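Local coordinates for protein copper-transporting ATPase PAA1, chloroplastic (Arabidopsis thaliana, PDB 5LBD) that uses ATP hydrolysis to move monovalent copper across the chloroplast envelope and is represented here by its nucleotide-binding N-domain, at residues L32-E37 and K46-A51; S114-G119 and A126-E131. The protein carries 2 engineered substitutions. All blocks are in the same frame, centred on the assembly; numbering follows the deposited sequence.

Interaction 1 of 2, residues L32-E37 and K46-A51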
ATOM      1  N   LEU A  32       2.492   6.191   2.270  1.00 16.38           N
ATOM      2  CA  LEU A  32       1.478   5.636   3.160  1.00 14.39           C
ATOM      3  C   LEU A  32       1.628   4.129   3.257  1.00 13.52           C
ATOM      4  O   LEU A  32       1.546   3.549   4.340  1.00 15.42           O
ATOM      5  CB  LEU A  32       0.089   5.984   2.619  1.00 16.05           C
ATOM      6  CG  LEU A  32      -0.366   7.427   2.732  1.00 16.38           C
ATOM      7  CD1 LEU A  32      -1.565   7.648   1.847  1.00 19.18           C
ATOM      8  CD2 LEU A  32      -0.681   7.797   4.151  1.00 19.93           C
ATOM      9  N   ALA A  33       1.823   3.477   2.117  1.00 15.43           N
ATOM     10  CA  ALA A  33       1.974   2.014   2.152  1.00 15.84           C
ATOM     11  C   ALA A  33       3.230   1.607   2.921  1.00 13.96           C
ATOM     12  O   ALA A  33       3.220   0.656   3.705  1.00 16.68           O
ATOM     13  CB  ALA A  33       2.017   1.466   0.736  1.00 15.70           C
ATOM     14  N   ALA A  34       4.317   2.354   2.749  1.00 14.84           N
ATOM     15  CA  ALA A  34       5.525   2.036   3.486  1.00 14.94           C
ATOM     16  C   ALA A  34       5.332   2.170   4.987  1.00 16.93           C
ATOM     17  O   ALA A  34       5.985   1.465   5.749  1.00 17.28           O
ATOM     18  CB  ALA A  34       6.667   2.920   3.027  1.00 16.35           C
ATOM     19  N   ALA A  35       4.493   3.101   5.436  1.00 15.25           N
ATOM     20  CA  ALA A  35       4.243   3.229   6.862  1.00 17.58           C
ATOM     21  C   ALA A  35       3.572   1.977   7.416  1.00 15.64           C
ATOM     22  O   ALA A  35       3.881   1.527   8.519  1.00 18.11           O
ATOM     23  CB  ALA A  35       3.369   4.438   7.125  1.00 19.14           C
ATOM     24  N   VAL A  36       2.656   1.405   6.643  1.00 15.17           N
ATOM     25  CA  VAL A  36       2.046   0.132   7.026  1.00 15.60           C
ATOM     26  C   VAL A  36       3.092  -0.974   7.045  1.00 15.87           C
ATOM     27  O   VAL A  36       3.107  -1.817   7.958  1.00 19.35           O
ATOM     28  CB  VAL A  36       0.899  -0.196   6.051  1.00 15.98           C
ATOM     29  CG1 VAL A  36       0.275  -1.586   6.370  1.00 19.56           C
ATOM     30  CG2 VAL A  36      -0.165   0.876   6.109  1.00 19.68           C
ATOM     31  N   GLU A  37       3.919  -1.023   6.004  1.00 17.07           N
ATOM     32  CA  GLU A  37       4.869  -2.109   5.763  1.00 20.90           C
ATOM     33  C   GLU A  37       6.202  -1.940   6.488  1.00 18.35           C
ATOM     34  O   GLU A  37       7.055  -2.811   6.344  1.00 20.16           O
ATOM     35  CB  GLU A  37       5.138  -2.244   4.258  1.00 20.81           C
ATOM     36  CG  GLU A  37       3.907  -2.595   3.443  1.00 22.15           C
ATOM     37  CD  GLU A  37       3.385  -3.976   3.719  1.00 35.96           C
ATOM     38  OE1 GLU A  37       4.168  -4.884   4.085  1.00 30.82           O
ATOM     39  OE2 GLU A  37       2.165  -4.154   3.613  1.00 36.37           O
ATOM     40  N   LYS A  46       9.131  -5.047   1.793  1.00 16.69           N
ATOM     41  CA  LYS A  46      10.433  -4.405   1.838  1.00 16.89           C
ATOM     42  C   LYS A  46      10.693  -3.597   0.578  1.00 17.22           C
ATOM     43  O   LYS A  46      11.367  -2.562   0.632  1.00 16.75           O
ATOM     44  CB  LYS A  46      11.521  -5.440   2.013  1.00 19.21           C
ATOM     45  CG  LYS A  46      11.474  -6.100   3.402  1.00 20.83           C
ATOM     46  CD  LYS A  46      12.639  -7.041   3.624  1.00 30.57           C
ATOM     47  CE  LYS A  46      13.916  -6.261   3.885  1.00 50.24           C
ATOM     48  NZ  LYS A  46      14.942  -7.080   4.611  1.00 73.10           N
ATOM     49  N   ALA A  47      10.205  -4.070  -0.562  1.00 16.21           N
ATOM     50  CA  ALA A  47      10.368  -3.313  -1.801  1.00 20.59           C
ATOM     51  C   ALA A  47       9.616  -1.989  -1.747  1.00 15.89           C
ATOM     52  O   ALA A  47      10.125  -0.978  -2.261  1.00 17.04           O
ATOM     53  CB  ALA A  47       9.901  -4.148  -2.995  1.00 19.14           C
ATOM     54  N   ILE A  48       8.403  -1.977  -1.174  1.00 15.38           N
ATOM     55  CA  ILE A  48       7.655  -0.733  -0.989  1.00 14.75           C
ATOM     56  C   ILE A  48       8.435   0.216  -0.082  1.00 14.77           C
ATOM     57  O   ILE A  48       8.616   1.403  -0.390  1.00 14.04           O
ATOM     58  CB  ILE A  48       6.259  -1.037  -0.425  1.00 14.52           C
ATOM     59  CG1 ILE A  48       5.432  -1.770  -1.480  1.00 15.20           C
ATOM     60  CG2 ILE A  48       5.561   0.231  -0.041  1.00 17.65           C
ATOM     61  CD1 ILE A  48       4.136  -2.273  -0.951  1.00 17.96           C
ATOM     62  N   VAL A  49       8.912  -0.301   1.057  1.00 13.44           N
ATOM     63  CA  VAL A  49       9.674   0.515   1.981  1.00 14.56           C
ATOM     64  C   VAL A  49      10.892   1.140   1.291  1.00 15.68           C
ATOM     65  O   VAL A  49      11.204   2.312   1.501  1.00 17.61           O
ATOM     66  CB  VAL A  49      10.048  -0.326   3.213  1.00 16.16           C
ATOM     67  CG1 VAL A  49      11.017   0.413   4.087  1.00 17.77           C
ATOM     68  CG2 VAL A  49       8.811  -0.688   3.962  1.00 18.64           C
ATOM     69  N   LYS A  50      11.636   0.347   0.513  1.00 15.79           N
ATOM     70  CA  LYS A  50      12.825   0.845  -0.162  1.00 16.69           C
ATOM     71  C   LYS A  50      12.458   1.955  -1.135  1.00 16.13           C
ATOM     72  O   LYS A  50      13.111   3.005  -1.169  1.00 17.75           O
ATOM     73  CB  LYS A  50      13.501  -0.307  -0.901  1.00 18.69           C
ATOM     74  CG  LYS A  50      14.794   0.084  -1.616  1.00 24.12           C
ATOM     75  CD  LYS A  50      15.476  -1.081  -2.316  1.00 38.40           C
ATOM     76  CE  LYS A  50      16.843  -0.659  -2.834  1.00 47.91           C
ATOM     77  NZ  LYS A  50      17.476  -1.724  -3.650  1.00 59.29           N
ATOM     78  N   ALA A  51      11.406   1.737  -1.913  1.00 16.28           N
ATOM     79  CA  ALA A  51      11.023   2.713  -2.935  1.00 17.98           C
ATOM     80  C   ALA A  51      10.570   4.023  -2.300  1.00 14.61           C
ATOM     81  O   ALA A  51      10.769   5.097  -2.880  1.00 16.31           O
ATOM     82  CB  ALA A  51       9.896   2.132  -3.804  1.00 17.13           C
TER

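Interaction 2 of 2, residues S114-G119 and A126-E131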
ATOM      1  N   SER A 114       4.201  -9.343  -9.536  0.56 47.80           N
ATOM      2  CA  SER A 114       2.997  -9.272  -8.713  0.56 40.01           C
ATOM      3  C   SER A 114       2.495  -7.843  -8.565  0.56 23.63           C
ATOM      4  O   SER A 114       3.131  -6.896  -9.019  0.56 24.45           O
ATOM      5  CB  SER A 114       3.258  -9.867  -7.328  0.56 44.31           C
ATOM      6  OG  SER A 114       4.124  -9.045  -6.563  0.56 37.97           O
ATOM      7  N   VAL A 115       1.328  -7.697  -7.936  1.00 24.58           N
ATOM      8  CA  VAL A 115       0.730  -6.396  -7.675  1.00 22.62           C
ATOM      9  C   VAL A 115       0.159  -6.362  -6.269  1.00 18.38           C
ATOM     10  O   VAL A 115      -0.204  -7.393  -5.688  1.00 22.66           O
ATOM     11  CB  VAL A 115      -0.390  -6.018  -8.677  1.00 28.83           C
ATOM     12  CG1 VAL A 115       0.061  -6.207 -10.141  1.00 29.20           C
ATOM     13  CG2 VAL A 115      -1.671  -6.783  -8.412  1.00 37.55           C
ATOM     14  N   VAL A 116       0.114  -5.178  -5.697  0.66 15.61           N
ATOM     15  CA  VAL A 116      -0.658  -4.942  -4.485  0.66 17.94           C
ATOM     16  C   VAL A 116      -1.550  -3.728  -4.690  0.66 18.04           C
ATOM     17  O   VAL A 116      -1.263  -2.828  -5.489  0.66 19.49           O
ATOM     18  CB  VAL A 116       0.247  -4.774  -3.243  0.66 25.49           C
ATOM     19  CG1 VAL A 116       1.217  -5.935  -3.156  0.66 36.22           C
ATOM     20  CG2 VAL A 116       1.001  -3.469  -3.283  0.66 20.77           C
ATOM     21  N   TYR A 117      -2.673  -3.735  -3.991  1.00 15.70           N
ATOM     22  CA  TYR A 117      -3.624  -2.644  -3.992  1.00 12.74           C
ATOM     23  C   TYR A 117      -3.507  -1.885  -2.677  1.00 15.14           C
ATOM     24  O   TYR A 117      -3.213  -2.472  -1.627  1.00 16.60           O
ATOM     25  CB  TYR A 117      -5.050  -3.155  -4.203  1.00 15.52           C
ATOM     26  CG  TYR A 117      -5.282  -3.696  -5.612  1.00 19.11           C
ATOM     27  CD1 TYR A 117      -4.903  -4.961  -5.950  1.00 17.27           C
ATOM     28  CD2 TYR A 117      -5.795  -2.879  -6.603  1.00 21.80           C
ATOM     29  CE1 TYR A 117      -5.072  -5.461  -7.242  1.00 22.04           C
ATOM     30  CE2 TYR A 117      -5.993  -3.379  -7.902  1.00 36.22           C
ATOM     31  CZ  TYR A 117      -5.611  -4.670  -8.195  1.00 29.62           C
ATOM     32  OH  TYR A 117      -5.758  -5.200  -9.449  1.00 28.89           O
ATOM     33  N   ILE A 118      -3.799  -0.602  -2.746  1.00 15.60           N
ATOM     34  CA  ILE A 118      -3.725   0.308  -1.623  1.00 17.74           C
ATOM     35  C   ILE A 118      -5.096   0.924  -1.420  1.00 16.43           C
ATOM     36  O   ILE A 118      -5.641   1.565  -2.330  1.00 17.95           O
ATOM     37  CB  ILE A 118      -2.692   1.409  -1.850  1.00 17.53           C
ATOM     38  CG1 ILE A 118      -1.344   0.825  -2.297  1.00 21.81           C
ATOM     39  CG2 ILE A 118      -2.547   2.216  -0.582  1.00 20.28           C
ATOM     40  CD1 ILE A 118      -0.769  -0.188  -1.370  1.00 21.59           C
ATOM     41  N   GLY A 119      -5.652   0.738  -0.224  1.00 16.03           N
ATOM     42  CA  GLY A 119      -6.847   1.449   0.177  1.00 17.57           C
ATOM     43  C   GLY A 119      -6.503   2.512   1.205  1.00 16.52           C
ATOM     44  O   GLY A 119      -5.608   2.324   2.047  1.00 19.21           O
ATOM     45  N   ALA A 126      -4.811   3.129  -5.168  1.00 19.08           N
ATOM     46  CA  ALA A 126      -3.707   2.862  -6.073  1.00 19.83           C
ATOM     47  C   ALA A 126      -3.536   1.370  -6.269  1.00 14.57           C
ATOM     48  O   ALA A 126      -4.011   0.546  -5.484  1.00 15.52           O
ATOM     49  CB  ALA A 126      -2.402   3.451  -5.532  1.00 18.01           C
ATOM     50  N   VAL A 127      -2.805   1.030  -7.315  1.00 14.16           N
ATOM     51  CA  VAL A 127      -2.273  -0.310  -7.478  1.00 15.36           C
ATOM     52  C   VAL A 127      -0.776  -0.123  -7.691  1.00 16.20           C
ATOM     53  O   VAL A 127      -0.347   0.830  -8.348  1.00 18.33           O
ATOM     54  CB  VAL A 127      -2.964  -1.098  -8.618  1.00 19.12           C
ATOM     55  CG1 VAL A 127      -2.833  -0.404  -9.956  1.00 28.04           C
ATOM     56  CG2 VAL A 127      -2.416  -2.517  -8.691  1.00 23.83           C
ATOM     57  N   ILE A 128       0.021  -0.992  -7.101  1.00 16.61           N
ATOM     58  CA  ILE A 128       1.470  -0.977  -7.275  1.00 17.10           C
ATOM     59  C   ILE A 128       1.878  -2.254  -7.989  1.00 20.43           C
ATOM     60  O   ILE A 128       1.511  -3.356  -7.556  1.00 19.34           O
ATOM     61  CB  ILE A 128       2.230  -0.853  -5.938  1.00 15.20           C
ATOM     62  CG1 ILE A 128       1.754   0.376  -5.155  1.00 20.01           C
ATOM     63  CG2 ILE A 128       3.741  -0.813  -6.199  1.00 18.38           C
ATOM     64  CD1 ILE A 128       2.290   0.441  -3.735  1.00 26.88           C
ATOM     65  N   ARG A 129       2.641  -2.112  -9.061  1.00 17.90           N
ATOM     66  CA  ARG A 129       3.174  -3.232  -9.819  1.00 20.49           C
ATOM     67  C   ARG A 129       4.643  -3.430  -9.485  1.00 23.42           C
ATOM     68  O   ARG A 129       5.386  -2.458  -9.292  1.00 24.59           O
ATOM     69  CB  ARG A 129       3.041  -3.020 -11.330  1.00 27.99           C
ATOM     70  CG  ARG A 129       1.682  -2.608 -11.796  1.00 50.34           C
ATOM     71  CD  ARG A 129       1.547  -2.789 -13.313  1.00 44.53           C
ATOM     72  NE  ARG A 129       2.792  -2.542 -14.040  1.00 46.63           N
ATOM     73  CZ  ARG A 129       3.641  -3.491 -14.435  1.00 52.59           C
ATOM     74  NH1 ARG A 129       3.382  -4.770 -14.179  1.00 67.83           N
ATOM     75  NH2 ARG A 129       4.758  -3.161 -15.080  1.00 60.35           N
ATOM     76  N   PHE A 130       5.059  -4.694  -9.450  1.00 24.07           N
ATOM     77  CA  PHE A 130       6.419  -5.121  -9.149  1.00 24.15           C
ATOM     78  C   PHE A 130       6.935  -6.002 -10.270  1.00 31.42           C
ATOM     79  O   PHE A 130       6.185  -6.814 -10.814  1.00 36.29           O
ATOM     80  CB  PHE A 130       6.472  -5.940  -7.862  1.00 22.83           C
ATOM     81  CG  PHE A 130       5.943  -5.234  -6.678  1.00 19.73           C
ATOM     82  CD1 PHE A 130       4.594  -5.132  -6.479  1.00 21.47           C
ATOM     83  CD2 PHE A 130       6.786  -4.635  -5.757  1.00 24.14           C
ATOM     84  CE1 PHE A 130       4.079  -4.462  -5.382  1.00 20.75           C
ATOM     85  CE2 PHE A 130       6.266  -3.964  -4.663  1.00 20.76           C
ATOM     86  CZ  PHE A 130       4.937  -3.883  -4.472  1.00 19.65           C
ATOM     87  N   GLU A 131       8.215  -5.866 -10.589  1.00 44.77           N
ATOM     88  CA  GLU A 131       8.862  -6.763 -11.542  1.00 39.59           C
ATOM     89  C   GLU A 131      10.111  -7.354 -10.894  1.00 55.40           C
ATOM     90  O   GLU A 131      10.388  -7.082  -9.720  1.00 62.34           O
ATOM     91  CB  GLU A 131       9.227  -6.032 -12.837  1.00 50.97           C
ATOM     92  CG  GLU A 131       8.028  -5.501 -13.623  1.00 56.81           C
ATOM     93  CD  GLU A 131       8.435  -4.702 -14.868  1.00 67.23           C
ATOM     94  OE1 GLU A 131       9.641  -4.674 -15.203  1.00 65.04           O
ATOM     95  OE2 GLU A 131       7.545  -4.098 -15.506  1.00 73.74           O
ATOM     96  OXT GLU A 131      10.865  -8.109 -11.513  1.00 60.59           O
TER

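Interaction 1 of 2, residues L32-E37 and K46-A51
Ala-34 and Val-49 mark the close pass of two helices of the N-domain, their CA atoms 4.7 Å apart. The short axes come within 8.4 Å and run at 130° to one another, nearer antiparallel than parallel, in the helix-loop-helix pair that covers one face of the antiparallel sheet of this P1B-type ATPase. The small side chains of Ala-33 and Ala-34 are consistent with so close a pass. Ile-48 lays its CG2, which stands anti to its own backbone N, against the turn holding Ala-33 and Ala-34: CG2 is 3.8 Å from Ala-33 CB and 3.7 Å from the backbone N of Ala-34. Its other branch runs through CG1 to CD1, which makes only a long contact, 4.4 Å, with Glu-37 CG. Val-49 CG2 sits against the last turn of 32-37, 4.0 Å from both Ala-34 O and Glu-37 CB, and Ala-34 CB in turn lies over Val-49 CA. No hydrogen bond joins the segments; the contact is van der Waals packing throughout. The sheet flanks the pair, with Ala-33 resting on Ile-118 and Val-86, and Ile-48 on Val-116. The nearest touch of all comes where the methyl Val-49 CG2 stands 3.6 Å from the carbonyl oxygen Glu-37 O.

Interaction 2 of 2, residues S114-G119 and A126-E131
Val-116 and Phe-130 meet in a beta hairpin of inner strands 115-120 and 123-130, the latter next to edge strand 7-11 of the antiparallel sheet. Their face, shared with Ile-118 and Ile-128, is covered by helices 26-37 and 43-52. In the modelled conformer of Val-116, CG2 meets the ring edge in its plane at Phe-130 CE1, while CG1 touches the same atom from off the plane, each at 3.9 Å. Ser-114 O also borders the ring in its plane, while accepting a bond from Phe-130 N (3.0 Å). Further along, Ile-128 CD1 touches both CG1 and CD1 of Ile-118, at 3.9 Å, and Ala-126 CB packs against Ile-118 CB at 4.2 Å. Replacing Phe-130 by an alanine would remove the ring and would probably leave a hollow between Ala-47, Ile-48 and the Val-116 methyls. The opposite face has its own bump: Val-127 CG2, anti to its backbone N, rests over the Tyr-117 ring, 3.9 Å from the centroid and offset toward the rim, in a CH-pi contact. Val-115 CB presses on the same methyl. Arg-129 pairs through NE with Glu-9 and through NH2 with Glu-131. Between the faces, the straightest backbone bond runs from Ile-128 N to Val-116 O, 2.8 Å at 174°.

Overall arrangement
The two contacts are layers of one alpha/beta sandwich, with centres about 11 Å apart. Interaction 1 pairs helices 26-37 and 43-52; interaction 2 pairs neighbouring strands of the sheet they cover. Both are largely buried, but interaction 1 rests on methyl groups packed against side chains and backbone, with no hydrogen bond between its segments, whereas interaction 2 adds backbone hydrogen bonds and buries roughly twice the surface, 497 against 235 Å². Polar groups gather at the chain-end edge of interaction 2. The layers join directly: Ile-48 CG1 meets Phe-130 CZ at 3.7 Å, and Ala-33 CB meets Ile-118 CD1 at 3.9 Å. Ile-48 thus serves both the helix pair and the helix-sheet core, while Tyr-117 and Val-127 face helix 101-107 on the other side.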